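Local coordinates for leucine-rich repeat protein (Bacteroides thetaiotaomicron, PDB 4ECN) that is of unknown function but, as an extracellular leucine-rich repeat protein carrying two DUF4458 domains, probably binds other proteins, at residues D495-Y499 with F510-L514; K388-D393 with T598-L602; Q14-K19 with A69-S75. All coordinates share one frame. Numbering follows the deposited sequence.

In the fold
From the N terminus, the chain first closes a loop of 49 residues at interaction 3, where the strand 10-18 pairs with 70-71 and 73-81 inside the first DUF4458 domain. That contact lies about 51 Å, nearest atoms, from either of the others and precedes both. The leucine-rich repeats follow. Interaction 2 closes a far longer loop of 204 residues, bringing helix 386-391 against strand 596-601; interaction 1, a short closure within one repeat, is nested inside it. Both reach the same repeat sheet, interaction 1 from the solenoid interior and interaction 2 from the other face of that sheet, and they touch where Y499 OH lies 3.8 Å from F391 CZ.

Interaction 1: residues D495-Y499 with F510-L514; sequences DVELY and FLYDL
V496 lays its two methyl groups over three side chains of 510-514: CG1 is 4.0 Å from CZ of F510 and 3.8 Å from CD2 of L511, while CG2 is 3.8 Å from CD1 of L514. The F510 ring (chi1 86°, p) meets the valine with its edge. Two residues on along the extended strand 495-499, L498 points the same way, its CD1 4.1 Å from CE2 of F510 and 4.1 Å from CD1 of L511. This is the interior of a leucine-rich repeat, in which a short strand and the return loop of the same repeat face each other across a hydrophobic core. The return segment takes helical phi/psi at 510-512, and D513 N bonds to F510 O at 3.2 Å. V496 and L511 are the nearest backbones, CA to CA 8.4 Å, so the gap is filled by side chains. V496 is t; L511 and L514 are both m at chi1 and t at chi2. E497 points away from the loop, its OE1 hydrogen-bonded to H357 ND1.

Interaction 2: residues K388-D393 with T598-L602; sequences KKMFLD and TDLKL
Two lysines and two aspartates share charge in a salt-bridge network. K388 NZ donates to D393 OD2 at 2.7 Å, within its own segment, and across the contact to D599 OD1 at 2.9 Å; K601 NZ donates to D393 OD1 at 3.0 Å. The D393 carboxylate thus joins both lysines, and K388 NZ, bonded to both aspartates, offsets the like charges of D393 OD1 and D599 OD1, which lie 4.5 Å apart. K388 reaches the strand by bending at its end (t, t, p, p), whereas K601 turns near its base and then extends (m, m, t, t). The backbone at the end of helix 386-391 places these groups: L392 N and D393 N both bond to K388 O, at 2.8 and 3.0 Å. Opposite runs the strand 599-601, with CA distances of 9.2 Å for K388 to D599 and 7.6 Å for L392 to K601. Outside the charges, L392 (m, t) packs its CD1 4.2 Å from CG of K601. L600 turns the other way, onto F614. D599 and K601 therefore occupy the outward positions of a leucine-rich repeat strand, on the concave face through which such solenoids commonly bind partners, here covered by a helix inserted from the same chain.

Interaction 3: residues Q14-K19 with A69-S75; sequences QFKLYK and AEYGLRS
An antiparallel strand pairing interrupted by a beta bulge joins 14-19 to 69-75 within the first DUF4458 domain, a family of the transthyretin clan. Strand 14-18 runs at 162° to strand 73-75, with axes 4.6 Å apart. K16 with R74 (CA to CA 4.7 Å) and Y18 with E70 (4.4 Å) are non-hydrogen-bonded pairs, so two residues on one side span four on the other. The excess is taken up at Y71 (phi/psi -72/-9) and G72 (74/39), where the chain turns a corner; a positive phi favours glycine there. Around the bulge the main-chain bonds continue: S75 N to F15 O at 2.8 Å, L17 N to L73 O at 3.1 Å, Y71 N to L17 O at 3.0 Å, and K19 N to A69 O at 3.0 Å. L17 (m, t) sets its CD1 3.7 Å from CB of L73 and its CB 4.0 Å from CB of Y71; both leucines also touch L61 of strand 54-63. On the face holding K16, Y18, E70 and R74, K16 NZ and E70 OE2 make a long salt bridge of 3.9 Å. K19 lays its CG 3.5 Å from the Y71 ring centroid, over the face, a CH-pi contact, while its NZ bonds to N67 O. The backbone thus supplies the strong, directional bonds, and the side chains add apolar and aromatic packing with only a weak ionic component.

Interaction 1: residues D495-Y499 with F510-L514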
loop_
_atom_site.group_PDB
_atom_site.type_symbol
_atom_site.label_atom_id
_atom_site.label_comp_id
_atom_site.label_asym_id
_atom_site.label_seq_id
_atom_site.Cartn_x
_atom_site.Cartn_y
_atom_site.Cartn_z
ATOM N N ASP A 495 -3.085 12.761 -10.150
ATOM C CA ASP A 495 -3.426 11.496 -9.504
ATOM C C ASP A 495 -3.965 11.701 -8.119
ATOM O O ASP A 495 -3.347 12.408 -7.330
ATOM C CB ASP A 495 -2.200 10.584 -9.441
ATOM C CG ASP A 495 -1.797 9.999 -10.780
ATOM O OD1 ASP A 495 -1.518 10.788 -11.717
ATOM O OD2 ASP A 495 -1.705 8.758 -10.874
ATOM N N VAL A 496 -5.131 11.073 -7.824
ATOM C CA VAL A 496 -5.819 11.098 -6.517
ATOM C C VAL A 496 -6.288 9.705 -6.191
ATOM O O VAL A 496 -6.797 9.015 -7.077
ATOM C CB VAL A 496 -7.006 12.098 -6.423
ATOM C CG1 VAL A 496 -7.657 12.061 -5.042
ATOM C CG2 VAL A 496 -6.575 13.521 -6.770
ATOM N N GLU A 497 -6.110 9.294 -4.921
ATOM C CA GLU A 497 -6.594 8.033 -4.376
ATOM C C GLU A 497 -7.370 8.301 -3.097
ATOM O O GLU A 497 -6.880 8.976 -2.189
ATOM C CB GLU A 497 -5.462 7.029 -4.125
ATOM C CG GLU A 497 -5.912 5.708 -3.501
ATOM C CD GLU A 497 -4.879 4.596 -3.542
ATOM O OE1 GLU A 497 -4.544 4.129 -4.659
ATOM O OE2 GLU A 497 -4.444 4.156 -2.454
ATOM N N LEU A 498 -8.603 7.778 -3.065
ATOM C CA LEU A 498 -9.550 7.770 -1.962
ATOM C C LEU A 498 -10.025 6.344 -1.796
ATOM O O LEU A 498 -11.154 6.015 -2.114
ATOM C CB LEU A 498 -10.696 8.756 -2.218
ATOM C CG LEU A 498 -10.516 10.162 -1.693
ATOM C CD1 LEU A 498 -11.562 11.057 -2.260
ATOM C CD2 LEU A 498 -10.593 10.209 -0.188
ATOM N N TYR A 499 -9.118 5.480 -1.367
ATOM C CA TYR A 499 -9.317 4.038 -1.242
ATOM C C TYR A 499 -9.797 3.650 0.140
ATOM O O TYR A 499 -9.265 4.122 1.142
ATOM C CB TYR A 499 -7.984 3.319 -1.549
ATOM C CG TYR A 499 -8.052 1.810 -1.473
ATOM C CD1 TYR A 499 -8.612 1.067 -2.505
ATOM C CD2 TYR A 499 -7.541 1.122 -0.377
ATOM C CE1 TYR A 499 -8.723 -0.316 -2.420
ATOM C CE2 TYR A 499 -7.608 -0.267 -0.301
ATOM C CZ TYR A 499 -8.191 -0.985 -1.333
ATOM O OH TYR A 499 -8.293 -2.362 -1.276
ATOM N N PHE A 510 -13.860 18.385 -3.393
ATOM C CA PHE A 510 -12.575 18.842 -3.914
ATOM C C PHE A 510 -12.248 18.175 -5.282
ATOM O O PHE A 510 -11.633 18.835 -6.127
ATOM C CB PHE A 510 -11.450 18.617 -2.900
ATOM C CG PHE A 510 -10.784 17.268 -2.890
ATOM C CD1 PHE A 510 -9.686 17.010 -3.700
ATOM C CD2 PHE A 510 -11.213 16.273 -2.027
ATOM C CE1 PHE A 510 -9.082 15.756 -3.708
ATOM C CE2 PHE A 510 -10.595 15.020 -2.025
ATOM C CZ PHE A 510 -9.537 14.769 -2.864
ATOM N N LEU A 511 -12.707 16.918 -5.520
ATOM C CA LEU A 511 -12.455 16.174 -6.766
ATOM C C LEU A 511 -12.995 16.867 -8.008
ATOM O O LEU A 511 -12.365 16.816 -9.064
ATOM C CB LEU A 511 -13.089 14.777 -6.707
ATOM C CG LEU A 511 -12.487 13.800 -5.742
ATOM C CD1 LEU A 511 -13.366 12.569 -5.615
ATOM C CD2 LEU A 511 -11.054 13.462 -6.130
ATOM N N TYR A 512 -14.169 17.485 -7.881
ATOM C CA TYR A 512 -14.886 18.114 -8.982
ATOM C C TYR A 512 -14.316 19.497 -9.326
ATOM O O TYR A 512 -14.626 20.036 -10.395
ATOM C CB TYR A 512 -16.372 18.223 -8.613
ATOM C CG TYR A 512 -16.988 16.889 -8.226
ATOM C CD1 TYR A 512 -17.384 15.970 -9.197
ATOM C CD2 TYR A 512 -17.205 16.558 -6.889
ATOM C CE1 TYR A 512 -17.955 14.747 -8.848
ATOM C CE2 TYR A 512 -17.785 15.338 -6.528
ATOM C CZ TYR A 512 -18.159 14.437 -7.511
ATOM O OH TYR A 512 -18.733 13.235 -7.167
ATOM N N ASP A 513 -13.457 20.043 -8.448
ATOM C CA ASP A 513 -12.855 21.364 -8.626
ATOM C C ASP A 513 -11.386 21.259 -9.072
ATOM O O ASP A 513 -10.721 22.285 -9.241
ATOM C CB ASP A 513 -12.967 22.175 -7.323
ATOM C CG ASP A 513 -14.389 22.377 -6.809
ATOM O OD1 ASP A 513 -15.347 22.207 -7.608
ATOM O OD2 ASP A 513 -14.545 22.718 -5.616
ATOM N N LEU A 514 -10.902 20.028 -9.311
ATOM C CA LEU A 514 -9.534 19.805 -9.750
ATOM C C LEU A 514 -9.462 20.050 -11.240
ATOM O O LEU A 514 -10.297 19.534 -11.993
ATOM C CB LEU A 514 -9.018 18.399 -9.371
ATOM C CG LEU A 514 -8.719 18.184 -7.868
ATOM C CD1 LEU A 514 -8.433 16.742 -7.561
ATOM C CD2 LEU A 514 -7.564 19.064 -7.369
#

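Interaction 2: residues K388-D393 with T598-L602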
loop_
_atom_site.group_PDB
_atom_site.type_symbol
_atom_site.label_atom_id
_atom_site.label_comp_id
_atom_site.label_asym_id
_atom_site.label_seq_id
_atom_site.Cartn_x
_atom_site.Cartn_y
_atom_site.Cartn_z
ATOM N N LYS A 388 -4.042 -2.446 -10.412
ATOM C CA LYS A 388 -4.404 -3.448 -11.409
ATOM C C LYS A 388 -3.623 -4.750 -11.184
ATOM O O LYS A 388 -4.237 -5.810 -11.162
ATOM C CB LYS A 388 -4.153 -2.896 -12.818
ATOM C CG LYS A 388 -4.864 -3.675 -13.906
ATOM C CD LYS A 388 -4.801 -2.976 -15.259
ATOM C CE LYS A 388 -3.491 -3.094 -16.018
ATOM N NZ LYS A 388 -3.422 -4.325 -16.847
ATOM N N LYS A 389 -2.292 -4.665 -10.977
ATOM C CA LYS A 389 -1.409 -5.824 -10.804
ATOM C C LYS A 389 -1.653 -6.509 -9.462
ATOM O O LYS A 389 -1.602 -7.749 -9.380
ATOM C CB LYS A 389 0.092 -5.431 -10.938
ATOM C CG LYS A 389 0.444 -4.844 -12.323
ATOM C CD LYS A 389 1.956 -4.585 -12.545
ATOM C CE LYS A 389 2.285 -3.368 -13.413
ATOM N NZ LYS A 389 2.536 -2.122 -12.600
HETATM N N MSE A 390 -1.933 -5.715 -8.422
HETATM C CA MSE A 390 -2.165 -6.226 -7.071
HETATM C C MSE A 390 -3.491 -6.928 -6.920
HETATM O O MSE A 390 -3.544 -7.849 -6.116
HETATM C CB MSE A 390 -2.096 -5.092 -6.038
HETATM C CG MSE A 390 -2.389 -5.543 -4.599
HETATM SE SE MSE A 390 -1.393 -4.570 -3.294
HETATM C CE MSE A 390 -2.595 -4.539 -1.992
ATOM N N PHE A 391 -4.564 -6.500 -7.630
ATOM C CA PHE A 391 -5.861 -7.129 -7.406
ATOM C C PHE A 391 -6.622 -7.605 -8.625
ATOM O O PHE A 391 -7.652 -8.254 -8.423
ATOM C CB PHE A 391 -6.807 -6.127 -6.724
ATOM C CG PHE A 391 -6.331 -5.522 -5.425
ATOM C CD1 PHE A 391 -6.389 -6.245 -4.240
ATOM C CD2 PHE A 391 -5.878 -4.211 -5.376
ATOM C CE1 PHE A 391 -5.949 -5.683 -3.046
ATOM C CE2 PHE A 391 -5.467 -3.642 -4.170
ATOM C CZ PHE A 391 -5.536 -4.370 -3.015
ATOM N N LEU A 392 -6.243 -7.243 -9.867
ATOM C CA LEU A 392 -7.175 -7.571 -10.947
ATOM C C LEU A 392 -6.603 -8.522 -11.978
ATOM O O LEU A 392 -7.276 -9.504 -12.305
ATOM C CB LEU A 392 -7.649 -6.289 -11.642
ATOM C CG LEU A 392 -8.100 -5.132 -10.694
ATOM C CD1 LEU A 392 -8.228 -3.796 -11.429
ATOM C CD2 LEU A 392 -9.303 -5.507 -9.836
ATOM N N ASP A 393 -5.424 -8.242 -12.522
ATOM C CA ASP A 393 -4.829 -9.075 -13.576
ATOM C C ASP A 393 -4.354 -10.420 -13.083
ATOM O O ASP A 393 -3.800 -10.525 -11.976
ATOM C CB ASP A 393 -3.609 -8.370 -14.198
ATOM C CG ASP A 393 -3.864 -7.115 -15.000
ATOM O OD1 ASP A 393 -4.909 -7.053 -15.698
ATOM O OD2 ASP A 393 -2.954 -6.262 -15.053
ATOM N N THR A 598 -7.886 0.601 -22.878
ATOM C CA THR A 598 -6.752 -0.333 -22.850
ATOM C C THR A 598 -7.072 -1.413 -21.847
ATOM O O THR A 598 -6.687 -2.576 -22.029
ATOM C CB THR A 598 -5.420 0.364 -22.519
ATOM O OG1 THR A 598 -5.231 1.535 -23.332
ATOM C CG2 THR A 598 -4.243 -0.559 -22.674
ATOM N N ASP A 599 -7.793 -1.029 -20.781
ATOM C CA ASP A 599 -8.152 -1.952 -19.721
ATOM C C ASP A 599 -9.597 -1.813 -19.359
ATOM O O ASP A 599 -10.103 -0.708 -19.186
ATOM C CB ASP A 599 -7.269 -1.728 -18.479
ATOM C CG ASP A 599 -5.885 -2.356 -18.578
ATOM O OD1 ASP A 599 -5.788 -3.607 -18.444
ATOM O OD2 ASP A 599 -4.890 -1.594 -18.723
ATOM N N LEU A 600 -10.262 -2.953 -19.223
ATOM C CA LEU A 600 -11.662 -3.013 -18.827
ATOM C C LEU A 600 -11.835 -4.243 -17.979
ATOM O O LEU A 600 -11.509 -5.342 -18.424
ATOM C CB LEU A 600 -12.598 -2.995 -20.053
ATOM C CG LEU A 600 -14.089 -3.141 -19.810
ATOM C CD1 LEU A 600 -14.651 -1.965 -19.025
ATOM C CD2 LEU A 600 -14.824 -3.357 -21.119
ATOM N N LYS A 601 -12.251 -4.039 -16.721
ATOM C CA LYS A 601 -12.468 -5.091 -15.734
ATOM C C LYS A 601 -13.884 -4.959 -15.178
ATOM O O LYS A 601 -14.160 -4.063 -14.378
ATOM C CB LYS A 601 -11.408 -5.025 -14.614
ATOM C CG LYS A 601 -9.941 -5.205 -15.040
ATOM C CD LYS A 601 -9.587 -6.631 -15.506
ATOM C CE LYS A 601 -8.123 -6.692 -15.862
ATOM N NZ LYS A 601 -7.676 -8.076 -16.149
ATOM N N LEU A 602 -14.805 -5.807 -15.669
ATOM C CA LEU A 602 -16.205 -5.771 -15.240
ATOM C C LEU A 602 -16.568 -7.024 -14.435
ATOM O O LEU A 602 -17.742 -7.237 -14.140
ATOM C CB LEU A 602 -17.129 -5.633 -16.470
ATOM C CG LEU A 602 -17.061 -4.307 -17.265
ATOM C CD1 LEU A 602 -17.732 -4.447 -18.602
ATOM C CD2 LEU A 602 -17.662 -3.136 -16.494
#

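Interaction 3: residues Q14-K19 with A69-S75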
loop_
_atom_site.group_PDB
_atom_site.type_symbol
_atom_site.label_atom_id
_atom_site.label_comp_id
_atom_site.label_asym_id
_atom_site.label_seq_id
_atom_site.Cartn_x
_atom_site.Cartn_y
_atom_site.Cartn_z
ATOM N N GLN A 14 8.499 17.354 51.739
ATOM C CA GLN A 14 9.762 16.911 52.281
ATOM C C GLN A 14 10.395 16.065 51.227
ATOM O O GLN A 14 9.683 15.509 50.390
ATOM C CB GLN A 14 9.638 16.202 53.635
ATOM C CG GLN A 14 8.865 14.886 53.656
ATOM C CD GLN A 14 8.820 14.316 55.058
ATOM O OE1 GLN A 14 8.849 15.043 56.069
ATOM N NE2 GLN A 14 8.721 12.996 55.147
ATOM N N PHE A 15 11.726 16.018 51.206
ATOM C CA PHE A 15 12.435 15.256 50.185
ATOM C C PHE A 15 13.216 14.115 50.823
ATOM O O PHE A 15 13.723 14.237 51.940
ATOM C CB PHE A 15 13.360 16.168 49.361
ATOM C CG PHE A 15 12.609 17.274 48.654
ATOM C CD1 PHE A 15 12.014 17.052 47.418
ATOM C CD2 PHE A 15 12.467 18.524 49.239
ATOM C CE1 PHE A 15 11.294 18.066 46.784
ATOM C CE2 PHE A 15 11.745 19.532 48.605
ATOM C CZ PHE A 15 11.165 19.299 47.382
ATOM N N LYS A 16 13.252 12.989 50.111
ATOM C CA LYS A 16 13.943 11.765 50.494
ATOM C C LYS A 16 14.953 11.441 49.378
ATOM O O LYS A 16 14.530 11.261 48.231
ATOM C CB LYS A 16 12.901 10.644 50.709
ATOM C CG LYS A 16 13.104 9.790 51.951
ATOM C CD LYS A 16 12.096 8.643 51.957
ATOM C CE LYS A 16 12.078 7.810 53.216
ATOM N NZ LYS A 16 11.067 6.719 53.131
ATOM N N LEU A 17 16.280 11.479 49.681
ATOM C CA LEU A 17 17.350 11.216 48.703
ATOM C C LEU A 17 17.476 9.707 48.431
ATOM O O LEU A 17 17.605 8.914 49.366
ATOM C CB LEU A 17 18.701 11.796 49.169
ATOM C CG LEU A 17 18.899 13.314 48.976
ATOM C CD1 LEU A 17 19.996 13.850 49.859
ATOM C CD2 LEU A 17 19.208 13.663 47.526
ATOM N N TYR A 18 17.398 9.323 47.149
ATOM C CA TYR A 18 17.464 7.937 46.701
ATOM C C TYR A 18 18.688 7.698 45.822
ATOM O O TYR A 18 19.182 8.624 45.170
ATOM C CB TYR A 18 16.182 7.548 45.936
ATOM C CG TYR A 18 14.982 7.322 46.835
ATOM C CD1 TYR A 18 14.253 8.393 47.343
ATOM C CD2 TYR A 18 14.550 6.036 47.144
ATOM C CE1 TYR A 18 13.153 8.194 48.177
ATOM C CE2 TYR A 18 13.435 5.822 47.959
ATOM C CZ TYR A 18 12.739 6.906 48.478
ATOM O OH TYR A 18 11.642 6.711 49.291
ATOM N N LYS A 19 19.176 6.442 45.819
ATOM C CA LYS A 19 20.322 5.983 45.034
ATOM C C LYS A 19 19.857 5.589 43.622
ATOM O O LYS A 19 18.663 5.340 43.424
ATOM C CB LYS A 19 21.025 4.812 45.748
ATOM C CG LYS A 19 21.671 5.206 47.075
ATOM C CD LYS A 19 22.302 4.026 47.808
ATOM C CE LYS A 19 23.110 4.484 49.003
ATOM N NZ LYS A 19 23.688 3.339 49.760
ATOM N N ALA A 69 18.876 1.537 48.606
ATOM C CA ALA A 69 17.906 2.300 47.820
ATOM C C ALA A 69 17.825 3.749 48.293
ATOM O O ALA A 69 17.518 4.629 47.487
ATOM C CB ALA A 69 16.534 1.650 47.910
ATOM N N GLU A 70 18.096 3.989 49.596
ATOM C CA GLU A 70 18.022 5.308 50.226
ATOM C C GLU A 70 19.397 5.771 50.700
ATOM O O GLU A 70 20.089 5.015 51.383
ATOM C CB GLU A 70 17.037 5.281 51.418
ATOM C CG GLU A 70 15.614 4.885 51.040
ATOM C CD GLU A 70 14.580 4.723 52.143
ATOM O OE1 GLU A 70 14.727 5.349 53.218
ATOM O OE2 GLU A 70 13.578 4.011 51.899
ATOM N N TYR A 71 19.780 7.028 50.361
ATOM C CA TYR A 71 21.051 7.638 50.789
ATOM C C TYR A 71 21.018 7.974 52.295
ATOM O O TYR A 71 22.055 8.323 52.865
ATOM C CB TYR A 71 21.405 8.909 49.969
ATOM C CG TYR A 71 22.175 8.649 48.686
ATOM C CD1 TYR A 71 23.525 8.303 48.713
ATOM C CD2 TYR A 71 21.581 8.845 47.443
ATOM C CE1 TYR A 71 24.241 8.072 47.535
ATOM C CE2 TYR A 71 22.291 8.633 46.259
ATOM C CZ TYR A 71 23.616 8.233 46.308
ATOM O OH TYR A 71 24.307 8.020 45.139
ATOM N N GLY A 72 19.844 7.851 52.912
ATOM C CA GLY A 72 19.650 8.104 54.334
ATOM C C GLY A 72 19.674 9.569 54.719
ATOM O O GLY A 72 20.239 9.920 55.759
ATOM N N LEU A 73 19.071 10.437 53.874
ATOM C CA LEU A 73 18.969 11.888 54.102
ATOM C C LEU A 73 17.567 12.362 53.726
ATOM O O LEU A 73 17.112 12.089 52.608
ATOM C CB LEU A 73 20.046 12.678 53.333
ATOM C CG LEU A 73 21.512 12.470 53.752
ATOM C CD1 LEU A 73 22.462 12.823 52.623
ATOM C CD2 LEU A 73 21.854 13.209 55.056
ATOM N N ARG A 74 16.864 13.012 54.695
ATOM C CA ARG A 74 15.489 13.508 54.564
ATOM C C ARG A 74 15.423 15.009 54.864
ATOM O O ARG A 74 16.027 15.484 55.817
ATOM C CB ARG A 74 14.540 12.730 55.494
ATOM C CG ARG A 74 13.059 13.116 55.375
ATOM C CD ARG A 74 12.215 12.612 56.538
ATOM N NE ARG A 74 12.845 12.862 57.843
ATOM C CZ ARG A 74 12.775 14.008 58.522
ATOM N NH1 ARG A 74 12.092 15.039 58.033
ATOM N NH2 ARG A 74 13.396 14.133 59.688
ATOM N N SER A 75 14.656 15.738 54.053
ATOM C CA SER A 75 14.481 17.184 54.133
ATOM C C SER A 75 13.420 17.612 55.155
ATOM O O SER A 75 12.424 16.906 55.360
ATOM C CB SER A 75 14.078 17.714 52.758
ATOM O OG SER A 75 13.669 19.070 52.773
#